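Long-range contacts in odorant-binding protein 2a (Homo sapiens, PDB 4RUN), which binds and transports small hydrophobic volatile molecules, with a higher affinity for aldehydes and large fatty acids: residues M19-F25 with L107-G111; R29-S35 with F51-D57; G80-Y85 with F97-R103. The protein carries 2 engineered substitutions. All coordinates share one frame. Residues are numbered along the deposited sequence.

Overall arrangement
Closure of a lipocalin barrel by successive antiparallel strand pairs is the principle that these three contacts illustrate. Interaction 3 (80-85 with 97-103) and interaction 2 (29-35 with 51-57) each join the arms of a hairpin, whereas interaction 1 (19-25 with 107-111) pairs strands far apart in sequence and encloses both others along the chain. Backbone bonds link Met-110 to Ser-99, and Met-19 packs on Pro-31. Interaction 1 is the most buried, with a methionine-valine centre; the others are partly buried, interaction 2 using arginine-to-carbonyl bonds and interaction 3 a salt-bridge network. Arginines of all three approach one citrate, Arg-108 of interaction 1 through a weak hydrogen bond, although the centres of interactions 2 and 3 are about 19 Å apart.

Interaction 1 (M19-F25 with L107-G111); sequences MVVDKDF and LRYMG
Sulfur and methyl groups form the apolar centre of this seam, where the first strand, 12-21, closes the lipocalin barrel against strand 106-115, antiparallel. Met-19 CE reaches Met-110 SD at 3.7 Å from an all-trans side chain; Met-110 is t, t at chi1 and chi2, with chi3 near -27°. Val-21 (m) rests CG1 4.0 Å from Met-110 CG on the same face, and the ring of Phe-25 (t) adds a looser contact, CE1 to Met-110 CE at 4.4 Å. A bound citrate approaches the Met-110 side chain, nearest atoms about 3 Å apart, consistent with a face turned to the barrel interior. Val-20 points to the opposite face, where Gly-111 has no side chain; a CB there would lie only 3.0 Å from Val-20 CG1.

The strand axes approach to 4.7 Å at 163°. Val-20 and Gly-111 form the hydrogen-bonded pair, Val-20 N to Gly-111 O 2.9 Å and Gly-111 N to Val-20 O 2.8 Å; Val-21 and Met-110 form the non-hydrogen-bonded pair, CA to CA 4.5 Å. Asp-22 N then donates to Tyr-109 O at 3.3 Å.

Beyond this, segment 19-25 leaves the sheet in a type I turn from Asp-22 to Phe-25, closed by Phe-25 N to Asp-22 O at 3.1 Å. Phe-25 CD1 lies over one face of the Arg-108 guanidinium, 3.7 Å from NE. Asp-22 (p) turns back to the partner strand: OD2 accepts from Tyr-109 N at 2.8 Å, while a water donates to Asp-22 OD1 and accepts from Arg-108 NE, each at 2.6 Å.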
# COMPACT_ATOMS: atom_id res chain seq x y z
N MET A 19 3.43 6.14 3.40
CA MET A 19 2.04 5.80 3.57
C MET A 19 1.23 7.08 3.83
O MET A 19 1.75 8.02 4.43
CB MET A 19 1.97 4.81 4.71
CG MET A 19 0.63 4.18 4.96
SD MET A 19 0.84 2.55 5.73
CE MET A 19 -0.92 2.15 5.80
N VAL A 20 -0.01 7.14 3.36
CA VAL A 20 -0.92 8.29 3.56
C VAL A 20 -2.31 7.73 3.69
O VAL A 20 -2.65 6.72 3.06
CB VAL A 20 -0.86 9.36 2.43
CG1 VAL A 20 -1.61 8.92 1.18
CG2 VAL A 20 -1.41 10.70 2.89
N VAL A 21 -3.10 8.41 4.51
CA VAL A 21 -4.42 7.95 4.92
C VAL A 21 -5.38 9.14 4.97
O VAL A 21 -4.95 10.25 5.23
CB VAL A 21 -4.34 7.36 6.33
CG1 VAL A 21 -3.76 5.95 6.28
CG2 VAL A 21 -3.54 8.26 7.28
N ASP A 22 -6.67 8.92 4.75
CA ASP A 22 -7.62 10.02 4.87
C ASP A 22 -7.69 10.49 6.32
O ASP A 22 -7.25 9.81 7.24
CB ASP A 22 -8.99 9.68 4.27
CG ASP A 22 -9.67 8.51 4.93
OD1 ASP A 22 -9.68 8.41 6.17
OD2 ASP A 22 -10.26 7.68 4.19
N LYS A 23 -8.19 11.70 6.51
CA LYS A 23 -8.36 12.28 7.84
C LYS A 23 -9.29 11.57 8.84
O LYS A 23 -9.27 11.95 10.01
CB LYS A 23 -8.72 13.75 7.73
CG LYS A 23 -7.53 14.54 7.25
CD LYS A 23 -7.60 16.01 7.60
CE LYS A 23 -6.30 16.70 7.18
NZ LYS A 23 -5.17 16.39 8.09
N ASP A 24 -10.09 10.59 8.41
CA ASP A 24 -10.89 9.80 9.35
C ASP A 24 -10.08 8.66 9.97
O ASP A 24 -10.44 8.17 11.04
CB ASP A 24 -12.11 9.20 8.66
CG ASP A 24 -13.00 10.25 8.03
OD1 ASP A 24 -13.33 11.25 8.71
OD2 ASP A 24 -13.40 10.05 6.87
N PHE A 25 -9.01 8.25 9.29
CA PHE A 25 -8.12 7.19 9.75
C PHE A 25 -7.59 7.46 11.15
O PHE A 25 -6.86 8.43 11.35
CB PHE A 25 -6.93 7.09 8.80
CG PHE A 25 -6.18 5.80 8.92
CD1 PHE A 25 -6.55 4.68 8.19
CD2 PHE A 25 -5.10 5.72 9.78
CE1 PHE A 25 -5.84 3.50 8.32
CE2 PHE A 25 -4.40 4.54 9.92
CZ PHE A 25 -4.77 3.43 9.19
N LEU A 107 -16.25 5.05 3.62
CA LEU A 107 -15.28 4.94 2.56
C LEU A 107 -13.92 5.34 3.11
O LEU A 107 -13.80 6.41 3.71
CB LEU A 107 -15.66 5.89 1.43
CG LEU A 107 -14.76 5.80 0.20
CD1 LEU A 107 -14.83 4.43 -0.45
CD2 LEU A 107 -15.10 6.90 -0.80
N ARG A 108 -12.91 4.51 2.89
CA ARG A 108 -11.55 4.81 3.33
C ARG A 108 -10.59 4.86 2.16
O ARG A 108 -10.48 3.88 1.42
CB ARG A 108 -11.08 3.75 4.34
CG ARG A 108 -9.69 4.01 4.91
CD ARG A 108 -9.42 3.10 6.11
NE ARG A 108 -9.96 3.64 7.36
CZ ARG A 108 -10.15 2.94 8.47
NH1 ARG A 108 -9.85 1.64 8.52
NH2 ARG A 108 -10.66 3.53 9.55
N TYR A 109 -9.90 6.00 2.01
CA TYR A 109 -8.79 6.14 1.05
C TYR A 109 -7.46 5.94 1.74
O TYR A 109 -7.28 6.31 2.89
CB TYR A 109 -8.73 7.52 0.38
CG TYR A 109 -9.96 7.98 -0.36
CD1 TYR A 109 -10.75 7.08 -1.08
CD2 TYR A 109 -10.30 9.33 -0.41
CE1 TYR A 109 -11.86 7.53 -1.78
CE2 TYR A 109 -11.40 9.77 -1.11
CZ TYR A 109 -12.18 8.87 -1.79
OH TYR A 109 -13.29 9.30 -2.48
N MET A 110 -6.50 5.39 1.00
CA MET A 110 -5.20 5.09 1.56
C MET A 110 -4.20 4.93 0.42
O MET A 110 -4.49 4.28 -0.59
CB MET A 110 -5.29 3.82 2.40
CG MET A 110 -4.02 3.49 3.18
SD MET A 110 -4.11 1.89 4.02
CE MET A 110 -5.87 1.68 4.30
N GLY A 111 -3.03 5.53 0.57
CA GLY A 111 -2.02 5.50 -0.47
C GLY A 111 -0.71 4.99 0.07
O GLY A 111 -0.35 5.27 1.20
O HOH W 1 -10.62 6.16 7.09

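Interaction 2 (R29-S35 with F51-D57); sequences RRPRKVS and FTFMRED. With FLC (citrate anion), chain C.
Arg-29, in a 3-10 conformation, opens the contact between segments 29-35 and 51-57, which run 127° apart end to end. The Arg-55 side chain (t, t, m) brings NE to Arg-29 O at 2.9 Å, a hydrogen bond, and Arg-29 CG lies over one face of its guanidinium, 3.7 Å from Arg-55 NE. Like charges approach here, Arg-29 NH2 lying 3.8 Å from Arg-55 NH2. Both residues bind one citrate: Arg-55 NH2 donates to citrate OHB at 3.0 Å. Arg-29 NE bonds weakly to citrate OB2 at 3.3 Å. Pro-31 sets CG 4.0 Å from Phe-53 CD2. Arg-32 N donates to Met-54 O at 2.7 Å, while its side chain (m, t, p) carries NH1 to Glu-56 O at 2.6 Å.

Lys-33 and Val-34 belong to the antiparallel hairpin of strands 33-41 and 47-55 in the lipocalin barrel. Met-54 N reaches Lys-33 O at 3.2 Å. Val-34 (p) and Phe-53 (p) form a non-hydrogen-bonded pair, CA to CA 4.1 Å. Ser-35 N donates to Thr-52 O at 2.9 Å, and its p rotamer lets OG accept from Thr-52 N at 2.8 Å.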
# COMPACT_ATOMS: atom_id res chain seq x y z
N ARG A 29 -4.27 3.61 14.64
CA ARG A 29 -4.37 2.54 13.65
C ARG A 29 -3.18 2.47 12.68
O ARG A 29 -3.08 1.52 11.90
CB ARG A 29 -5.65 2.72 12.84
CG ARG A 29 -6.28 1.40 12.46
CD ARG A 29 -7.62 1.56 11.78
NE ARG A 29 -7.84 0.34 11.00
CZ ARG A 29 -8.31 -0.80 11.49
NH1 ARG A 29 -8.68 -0.90 12.76
NH2 ARG A 29 -8.44 -1.84 10.68
N ARG A 30 -2.30 3.46 12.69
CA ARG A 30 -1.19 3.51 11.74
C ARG A 30 -0.09 2.47 11.98
O ARG A 30 0.39 2.35 13.10
CB ARG A 30 -0.50 4.85 11.81
CG ARG A 30 -1.41 6.02 11.52
CD ARG A 30 -0.64 7.31 11.53
NE ARG A 30 -1.51 8.42 11.16
CZ ARG A 30 -1.06 9.61 10.79
NH1 ARG A 30 0.25 9.86 10.76
NH2 ARG A 30 -1.94 10.54 10.46
N PRO A 31 0.34 1.77 10.92
CA PRO A 31 1.51 0.92 10.97
C PRO A 31 2.77 1.64 11.46
O PRO A 31 3.12 2.68 10.91
CB PRO A 31 1.68 0.49 9.52
CG PRO A 31 0.32 0.57 8.93
CD PRO A 31 -0.33 1.71 9.61
N ARG A 32 3.42 1.11 12.50
CA ARG A 32 4.69 1.64 12.98
C ARG A 32 5.78 1.06 12.14
O ARG A 32 6.75 1.73 11.81
CB ARG A 32 4.98 1.22 14.42
CG ARG A 32 4.11 1.87 15.47
CD ARG A 32 4.36 1.22 16.83
NE ARG A 32 5.79 1.04 17.12
CZ ARG A 32 6.40 -0.11 17.45
NH1 ARG A 32 5.73 -1.25 17.54
NH2 ARG A 32 7.71 -0.13 17.68
N LYS A 33 5.66 -0.23 11.85
CA LYS A 33 6.66 -0.98 11.13
C LYS A 33 5.95 -1.75 10.05
O LYS A 33 4.75 -1.85 10.08
CB LYS A 33 7.39 -1.94 12.06
CG LYS A 33 7.99 -1.25 13.28
CD LYS A 33 8.66 -2.22 14.25
CE LYS A 33 9.73 -1.52 15.06
NZ LYS A 33 10.40 -2.44 16.02
N VAL A 34 6.69 -2.27 9.09
CA VAL A 34 6.11 -3.01 7.98
C VAL A 34 7.17 -3.88 7.31
O VAL A 34 8.31 -3.47 7.15
CB VAL A 34 5.48 -2.04 6.95
CG1 VAL A 34 6.57 -1.23 6.25
CG2 VAL A 34 4.63 -2.80 5.95
N SER A 35 6.78 -5.10 6.93
CA SER A 35 7.68 -6.03 6.26
C SER A 35 7.67 -5.77 4.77
O SER A 35 6.89 -4.95 4.29
CB SER A 35 7.22 -7.46 6.55
OG SER A 35 5.98 -7.74 5.90
N PHE A 51 2.12 -9.83 3.75
CA PHE A 51 3.00 -8.94 4.50
C PHE A 51 2.57 -8.88 5.96
O PHE A 51 1.51 -9.38 6.34
CB PHE A 51 2.99 -7.52 3.92
CG PHE A 51 1.63 -6.89 3.91
CD1 PHE A 51 0.77 -7.10 2.85
CD2 PHE A 51 1.21 -6.09 4.97
CE1 PHE A 51 -0.49 -6.52 2.83
CE2 PHE A 51 -0.05 -5.51 4.96
CZ PHE A 51 -0.90 -5.73 3.89
N THR A 52 3.42 -8.26 6.78
CA THR A 52 3.12 -8.05 8.19
C THR A 52 3.43 -6.61 8.54
O THR A 52 4.20 -5.94 7.84
CB THR A 52 3.95 -8.98 9.08
OG1 THR A 52 5.34 -8.66 8.99
CG2 THR A 52 3.75 -10.42 8.67
N PHE A 53 2.82 -6.12 9.61
CA PHE A 53 3.13 -4.79 10.11
C PHE A 53 2.79 -4.69 11.58
O PHE A 53 2.01 -5.49 12.09
CB PHE A 53 2.38 -3.72 9.33
CG PHE A 53 0.89 -3.80 9.44
CD1 PHE A 53 0.16 -4.55 8.54
CD2 PHE A 53 0.22 -3.10 10.43
CE1 PHE A 53 -1.22 -4.62 8.63
CE2 PHE A 53 -1.15 -3.18 10.53
CZ PHE A 53 -1.87 -3.93 9.63
N MET A 54 3.38 -3.72 12.25
CA MET A 54 3.13 -3.52 13.67
C MET A 54 2.19 -2.35 13.85
O MET A 54 2.41 -1.28 13.33
CB MET A 54 4.43 -3.23 14.44
CG MET A 54 5.45 -4.36 14.44
SD MET A 54 5.00 -5.68 15.55
CE MET A 54 4.86 -4.81 17.11
N ARG A 55 1.15 -2.58 14.62
CA ARG A 55 0.21 -1.55 14.97
C ARG A 55 0.26 -1.50 16.49
O ARG A 55 -0.30 -2.36 17.17
CB ARG A 55 -1.17 -1.95 14.43
CG ARG A 55 -2.22 -0.87 14.48
CD ARG A 55 -3.57 -1.41 13.99
NE ARG A 55 -3.77 -1.25 12.56
CZ ARG A 55 -4.51 -2.05 11.79
NH1 ARG A 55 -5.11 -3.12 12.29
NH2 ARG A 55 -4.63 -1.79 10.48
N GLU A 56 0.98 -0.50 17.01
CA GLU A 56 1.34 -0.42 18.43
C GLU A 56 2.25 -1.60 18.77
O GLU A 56 3.21 -1.83 18.05
CB GLU A 56 0.10 -0.33 19.32
CG GLU A 56 -0.75 0.89 18.99
CD GLU A 56 -2.19 0.77 19.43
OE1 GLU A 56 -2.79 -0.26 19.05
OE2 GLU A 56 -2.73 1.67 20.14
N ASP A 57 1.96 -2.36 19.81
CA ASP A 57 2.76 -3.55 20.14
C ASP A 57 2.28 -4.82 19.42
O ASP A 57 2.80 -5.90 19.67
CB ASP A 57 2.78 -3.77 21.67
CG ASP A 57 3.92 -3.02 22.36
OD1 ASP A 57 4.65 -2.26 21.68
OD2 ASP A 57 4.10 -3.20 23.58
CAC FLC C . -5.96 -3.89 5.15
CA FLC C . -5.97 -2.45 5.66
CB FLC C . -6.71 -2.26 6.99
CBC FLC C . -6.80 -0.77 7.30
CG FLC C . -8.15 -2.77 6.93
CGC FLC C . -8.45 -4.17 7.45
OA1 FLC C . -6.60 -4.19 4.12
OA2 FLC C . -5.29 -4.73 5.78
OB1 FLC C . -7.59 -0.05 6.64
OB2 FLC C . -6.10 -0.29 8.23
OG1 FLC C . -8.81 -4.31 8.65
OG2 FLC C . -8.38 -5.12 6.64
OHB FLC C . -6.00 -2.91 8.06

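Interaction 3 (G80-Y85 with F97-R103). Engineered in segment 97-103: Ser-99 (natural residue Cys). With FLC (citrate anion), chain C.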
# COMPACT_ATOMS: atom_id res chain seq x y z
N GLY A 80 -14.72 -7.35 -3.54
CA GLY A 80 -15.00 -6.03 -4.13
C GLY A 80 -15.32 -4.94 -3.12
O GLY A 80 -15.71 -3.84 -3.49
N ARG A 81 -15.17 -5.26 -1.84
CA ARG A 81 -15.26 -4.27 -0.77
C ARG A 81 -14.17 -3.19 -0.97
O ARG A 81 -14.42 -1.99 -0.80
CB ARG A 81 -15.08 -4.97 0.58
CG ARG A 81 -15.44 -4.15 1.81
CD ARG A 81 -14.95 -4.83 3.07
NE ARG A 81 -13.56 -4.45 3.30
CZ ARG A 81 -12.63 -5.20 3.91
NH1 ARG A 81 -12.92 -6.40 4.38
NH2 ARG A 81 -11.40 -4.71 4.05
N LYS A 82 -12.98 -3.65 -1.35
CA LYS A 82 -11.81 -2.80 -1.54
C LYS A 82 -11.35 -2.81 -3.00
O LYS A 82 -11.27 -3.88 -3.62
CB LYS A 82 -10.70 -3.33 -0.63
CG LYS A 82 -9.44 -2.49 -0.57
CD LYS A 82 -8.57 -2.93 0.59
CE LYS A 82 -7.31 -2.09 0.72
NZ LYS A 82 -6.51 -2.45 1.94
N LEU A 83 -11.08 -1.63 -3.56
CA LEU A 83 -10.49 -1.52 -4.89
C LEU A 83 -9.08 -0.99 -4.76
O LEU A 83 -8.81 -0.14 -3.91
CB LEU A 83 -11.30 -0.60 -5.80
CG LEU A 83 -12.67 -1.16 -6.19
CD1 LEU A 83 -13.58 -0.07 -6.75
CD2 LEU A 83 -12.50 -2.29 -7.19
N ILE A 84 -8.20 -1.50 -5.61
CA ILE A 84 -6.76 -1.31 -5.50
C ILE A 84 -6.15 -0.97 -6.86
O ILE A 84 -6.25 -1.76 -7.80
CB ILE A 84 -6.09 -2.59 -4.98
CG1 ILE A 84 -6.51 -2.89 -3.54
CG2 ILE A 84 -4.57 -2.49 -5.03
CD1 ILE A 84 -6.38 -4.36 -3.18
N TYR A 85 -5.50 0.19 -6.94
CA TYR A 85 -4.88 0.69 -8.18
C TYR A 85 -3.38 0.74 -7.98
O TYR A 85 -2.91 1.18 -6.93
CB TYR A 85 -5.38 2.10 -8.50
CG TYR A 85 -6.88 2.22 -8.53
CD1 TYR A 85 -7.63 2.15 -7.35
CD2 TYR A 85 -7.56 2.38 -9.72
CE1 TYR A 85 -9.00 2.25 -7.37
CE2 TYR A 85 -8.94 2.48 -9.74
CZ TYR A 85 -9.66 2.41 -8.55
OH TYR A 85 -11.04 2.51 -8.55
N PHE A 97 0.37 2.75 -4.67
CA PHE A 97 -0.65 1.76 -4.40
C PHE A 97 -1.77 2.50 -3.71
O PHE A 97 -1.66 2.87 -2.55
CB PHE A 97 -0.04 0.68 -3.52
CG PHE A 97 -0.99 -0.38 -3.08
CD1 PHE A 97 -1.80 -0.19 -1.95
CD2 PHE A 97 -1.03 -1.60 -3.73
CE1 PHE A 97 -2.65 -1.20 -1.52
CE2 PHE A 97 -1.87 -2.61 -3.30
CZ PHE A 97 -2.68 -2.40 -2.19
N TYR A 98 -2.83 2.75 -4.45
CA TYR A 98 -3.95 3.56 -3.98
C TYR A 98 -5.10 2.61 -3.72
O TYR A 98 -5.36 1.74 -4.55
CB TYR A 98 -4.30 4.58 -5.07
CG TYR A 98 -5.36 5.58 -4.71
CD1 TYR A 98 -5.23 6.40 -3.59
CD2 TYR A 98 -6.51 5.75 -5.51
CE1 TYR A 98 -6.21 7.33 -3.26
CE2 TYR A 98 -7.50 6.68 -5.19
CZ TYR A 98 -7.35 7.47 -4.06
OH TYR A 98 -8.32 8.40 -3.75
N SER A 99 -5.75 2.71 -2.56
CA SER A 99 -6.87 1.83 -2.25
C SER A 99 -8.10 2.62 -1.82
O SER A 99 -8.00 3.62 -1.11
CB SER A 99 -6.49 0.80 -1.18
OG SER A 99 -6.66 1.31 0.14
N LYS A 100 -9.26 2.15 -2.27
CA LYS A 100 -10.55 2.69 -1.86
C LYS A 100 -11.33 1.53 -1.22
O LYS A 100 -11.59 0.52 -1.88
CB LYS A 100 -11.30 3.26 -3.07
CG LYS A 100 -10.57 4.38 -3.80
CD LYS A 100 -11.39 4.91 -4.98
CE LYS A 100 -12.45 5.89 -4.52
NZ LYS A 100 -13.52 6.19 -5.52
N ASP A 101 -11.67 1.67 0.07
CA ASP A 101 -12.28 0.58 0.84
C ASP A 101 -13.69 0.94 1.33
O ASP A 101 -13.87 1.84 2.17
CB ASP A 101 -11.35 0.25 2.01
CG ASP A 101 -11.52 -1.16 2.59
OD1 ASP A 101 -12.36 -1.96 2.12
OD2 ASP A 101 -10.79 -1.47 3.56
N GLN A 102 -14.70 0.25 0.81
CA GLN A 102 -16.08 0.46 1.24
C GLN A 102 -16.29 -0.24 2.60
O GLN A 102 -16.79 -1.35 2.67
CB GLN A 102 -17.07 -0.08 0.21
CG GLN A 102 -16.75 0.28 -1.22
CD GLN A 102 -17.68 -0.39 -2.21
OE1 GLN A 102 -18.36 -1.37 -1.88
NE2 GLN A 102 -17.73 0.14 -3.43
N ARG A 103 -15.91 0.44 3.67
CA ARG A 103 -15.86 -0.18 5.00
C ARG A 103 -17.16 0.09 5.71
O ARG A 103 -17.76 1.13 5.50
CB ARG A 103 -14.66 0.37 5.78
CG ARG A 103 -13.37 -0.32 5.40
CD ARG A 103 -12.15 0.43 5.94
NE ARG A 103 -11.79 -0.05 7.27
CZ ARG A 103 -11.27 -1.26 7.51
NH1 ARG A 103 -11.06 -2.12 6.52
NH2 ARG A 103 -10.99 -1.60 8.76
CAC FLC C . -5.96 -3.89 5.15
CA FLC C . -5.97 -2.45 5.66
CB FLC C . -6.71 -2.26 6.99
CBC FLC C . -6.80 -0.77 7.30
CG FLC C . -8.15 -2.77 6.93
CGC FLC C . -8.45 -4.17 7.45
OA1 FLC C . -6.60 -4.19 4.12
OA2 FLC C . -5.29 -4.73 5.78
OB1 FLC C . -7.59 -0.05 6.64
OB2 FLC C . -6.10 -0.29 8.23
OG1 FLC C . -8.81 -4.31 8.65
OG2 FLC C . -8.38 -5.12 6.64
OHB FLC C . -6.00 -2.91 8.06
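A salt-bridge network sits at one end of this antiparallel hairpin, strands 82-88 and 95-103 of the lipocalin barrel. Arg-81 NE donates to Asp-101 OD1 at 3.0 Å, reinforced by weak bonds from Arg-81 NH2. Asp-101 OD2 accepts from Arg-103 NH1, also at 3.0 Å, so one carboxylate serves two arginines whose charges would otherwise repel: Arg-81 NH2 is 3.6 Å from Arg-103 NH1. Arg-81 and Lys-82 form a classic bulge opposite Ala-77. Beside the network Lys-82, extended all-trans, donates from NZ to citrate OA1 at 2.8 Å; Arg-103 NH2 binds OG1 weakly. The anion probably comes from the crystallisation liquor.

The backbone ladder is regular, its axes 4.6 Å apart at 173°. Leu-83 with Lys-100 and Tyr-85 with Tyr-98 are hydrogen-bonded pairs, all four N to O distances 2.8 to 2.9 Å, and Gln-102 N adds a bond to Arg-81 O at 2.8 Å. Gln-102 itself centres an inverse gamma turn.

Side chains alternate between faces. Lys-82, Ile-84, Asp-101 and the engineered Ser-99, cysteine in the natural protein, share the citrate-side face; Lys-82 CE lies 3.5 Å from Ser-99 OG. On the other, Tyr-85 packs CD1 4.2 Å from Tyr-98 CD2, with Lys-100 CD 4.3 Å from Tyr-85 CE1. The tightest apolar touch lies back with Ile-84, whose CG2 meets CE2 of the Phe-97 ring at 3.2 Å.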